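Local coordinates for protein polyketide synthase (Synechococcus sp., PDB 4GOX) that is the sulfotransferase domain of an olefin synthase and probably transfers a sulfonate group from PAPS to an intermediate of hydrocarbon biosynthesis, at residues I188-N193 with I292-T297. Numbering follows the deposited sequence.
Sequences IWRTSN and IQLAET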
loop_
_atom_site.group_PDB
_atom_site.type_symbol
_atom_site.label_atom_id
_atom_site.label_comp_id
_atom_site.label_asym_id
_atom_site.label_seq_id
_atom_site.Cartn_x
_atom_site.Cartn_y
_atom_site.Cartn_z
ATOM N N ILE A 188 -11.229 -3.300 11.044
ATOM C CA ILE A 188 -10.400 -2.779 9.966
ATOM C C ILE A 188 -9.536 -3.881 9.343
ATOM O O ILE A 188 -9.512 -3.990 8.123
ATOM C CB ILE A 188 -9.576 -1.529 10.396
ATOM C CG1 ILE A 188 -10.525 -0.330 10.678
ATOM C CG2 ILE A 188 -8.583 -1.135 9.289
ATOM C CD1 ILE A 188 -9.803 0.895 11.265
ATOM N N TRP A 189 -8.908 -4.745 10.165
ATOM C CA TRP A 189 -8.115 -5.857 9.631
ATOM C C TRP A 189 -9.007 -6.796 8.807
ATOM O O TRP A 189 -8.646 -7.225 7.702
ATOM C CB TRP A 189 -7.479 -6.659 10.790
ATOM C CG TRP A 189 -6.611 -7.782 10.305
ATOM C CD1 TRP A 189 -5.295 -7.716 9.961
ATOM C CD2 TRP A 189 -7.022 -9.128 10.072
ATOM N NE1 TRP A 189 -4.848 -8.957 9.564
ATOM C CE2 TRP A 189 -5.882 -9.847 9.639
ATOM C CE3 TRP A 189 -8.234 -9.828 10.268
ATOM C CZ2 TRP A 189 -5.939 -11.200 9.291
ATOM C CZ3 TRP A 189 -8.289 -11.168 9.923
ATOM C CH2 TRP A 189 -7.150 -11.841 9.457
ATOM N N ARG A 190 -10.173 -7.125 9.362
ATOM C CA ARG A 190 -11.097 -8.048 8.736
ATOM C C ARG A 190 -11.660 -7.449 7.439
ATOM O O ARG A 190 -11.608 -8.099 6.399
ATOM C CB ARG A 190 -12.207 -8.423 9.726
ATOM C CG ARG A 190 -13.188 -9.479 9.217
ATOM C CD ARG A 190 -14.288 -9.750 10.214
ATOM N NE ARG A 190 -15.117 -8.568 10.443
ATOM C CZ ARG A 190 -15.226 -7.947 11.609
ATOM N NH1 ARG A 190 -14.597 -8.417 12.680
ATOM N NH2 ARG A 190 -15.974 -6.862 11.720
ATOM N N THR A 191 -12.198 -6.223 7.508
ATOM C CA THR A 191 -12.785 -5.528 6.355
ATOM C C THR A 191 -11.792 -5.449 5.191
ATOM O O THR A 191 -12.124 -5.870 4.081
ATOM C CB THR A 191 -13.295 -4.143 6.779
ATOM O OG1 THR A 191 -14.230 -4.332 7.849
ATOM C CG2 THR A 191 -13.911 -3.354 5.618
ATOM N N SER A 192 -10.579 -4.935 5.462
ATOM C CA SER A 192 -9.528 -4.781 4.447
ATOM C C SER A 192 -9.154 -6.106 3.827
ATOM O O SER A 192 -9.133 -6.221 2.604
ATOM C CB SER A 192 -8.267 -4.150 5.042
ATOM O OG SER A 192 -8.605 -2.849 5.465
ATOM N N ASN A 193 -8.811 -7.081 4.671
ATOM C CA ASN A 193 -8.368 -8.368 4.202
ATOM C C ASN A 193 -9.408 -9.081 3.403
ATOM O O ASN A 193 -9.071 -9.628 2.360
ATOM C CB ASN A 193 -7.743 -9.196 5.318
ATOM C CG ASN A 193 -6.367 -8.671 5.635
ATOM O OD1 ASN A 193 -5.526 -8.570 4.753
ATOM N ND2 ASN A 193 -6.148 -8.173 6.847
ATOM N N ILE A 292 -11.837 -15.044 12.661
ATOM C CA ILE A 292 -11.146 -16.325 12.819
ATOM C C ILE A 292 -11.107 -17.061 11.476
ATOM O O ILE A 292 -10.022 -17.457 11.054
ATOM C CB ILE A 292 -11.760 -17.165 13.966
ATOM C CG1 ILE A 292 -11.558 -16.471 15.330
ATOM C CG2 ILE A 292 -11.195 -18.593 13.991
ATOM C CD1 ILE A 292 -12.542 -16.951 16.436
ATOM N N GLN A 293 -12.275 -17.200 10.793
ATOM C CA GLN A 293 -12.359 -17.860 9.485
ATOM C C GLN A 293 -11.376 -17.199 8.472
ATOM O O GLN A 293 -10.602 -17.895 7.813
ATOM C CB GLN A 293 -13.816 -17.910 8.956
ATOM C CG GLN A 293 -14.788 -18.666 9.903
ATOM C CD GLN A 293 -16.233 -18.948 9.452
ATOM O OE1 GLN A 293 -16.971 -19.679 10.131
ATOM N NE2 GLN A 293 -16.682 -18.413 8.327
ATOM N N LEU A 294 -11.347 -15.870 8.427
ATOM C CA LEU A 294 -10.467 -15.141 7.524
ATOM C C LEU A 294 -8.973 -15.383 7.838
ATOM O O LEU A 294 -8.194 -15.652 6.919
ATOM C CB LEU A 294 -10.813 -13.658 7.512
ATOM C CG LEU A 294 -10.032 -12.748 6.556
ATOM C CD1 LEU A 294 -10.187 -13.184 5.065
ATOM C CD2 LEU A 294 -10.468 -11.312 6.741
ATOM N N ALA A 295 -8.611 -15.371 9.130
ATOM C CA ALA A 295 -7.245 -15.613 9.603
ATOM C C ALA A 295 -6.805 -17.060 9.249
ATOM O O ALA A 295 -5.676 -17.269 8.819
ATOM C CB ALA A 295 -7.167 -15.382 11.112
ATOM N N GLU A 296 -7.730 -18.025 9.330
ATOM C CA GLU A 296 -7.474 -19.422 8.968
ATOM C C GLU A 296 -7.204 -19.525 7.460
ATOM O O GLU A 296 -6.394 -20.337 7.058
ATOM C CB GLU A 296 -8.651 -20.340 9.387
ATOM C CG GLU A 296 -8.790 -20.477 10.898
ATOM C CD GLU A 296 -9.913 -21.349 11.438
ATOM O OE1 GLU A 296 -10.981 -21.456 10.785
ATOM O OE2 GLU A 296 -9.739 -21.883 12.558
ATOM N N THR A 297 -7.851 -18.689 6.634
ATOM C CA THR A 297 -7.634 -18.652 5.177
ATOM C C THR A 297 -6.143 -18.342 4.889
ATOM O O THR A 297 -5.593 -18.835 3.901
ATOM C CB THR A 297 -8.592 -17.609 4.557
ATOM O OG1 THR A 297 -9.913 -18.140 4.600
ATOM C CG2 THR A 297 -8.242 -17.218 3.127
#
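L294 reaches across to helix 181-202 and lays its CD2 methyl among W189, R190 and N193. Its CG stands anti to the backbone N (chi1 -177°), which carries this branch point toward the indole, 4.1 Å from W189 CZ3. L294 CD2 goes on to lie 3.7 Å from N193 CB. The same methyl, L294 CD2, is 3.4 Å from R190 O. A branched leucine suits this place, since the branch point rests against the indole while one arm continues to the neighbouring helix.

W189, also with CG anti to its backbone N (chi1 -178°), extends its six-membered ring to the second helix. There the ring meets A295 by its edge: W189 CH2 lies 3.8 Å from A295 CA, a closeness that a small alanine permits. N193 ND2 lies above one face of the indole, toward its rim, weakly bonded to W189 O, while N193 OD1 is hydrogen-bonded to H153. W189 NE1 donates to R156 O, which satisfies the buried indole N-H. An alanine in place of W189 would probably open a gap beside L294 and A295 and leave R156 O without this donor.

The axes of 188-193 and 292-297 come within 10.4 Å, their N-to-C directions 56° apart. P158 and V161 of helix 158-167, which follows strand 149-155 of the parallel sheet, pack on W189, and P158 also reaches A295, so this helix meets both partners.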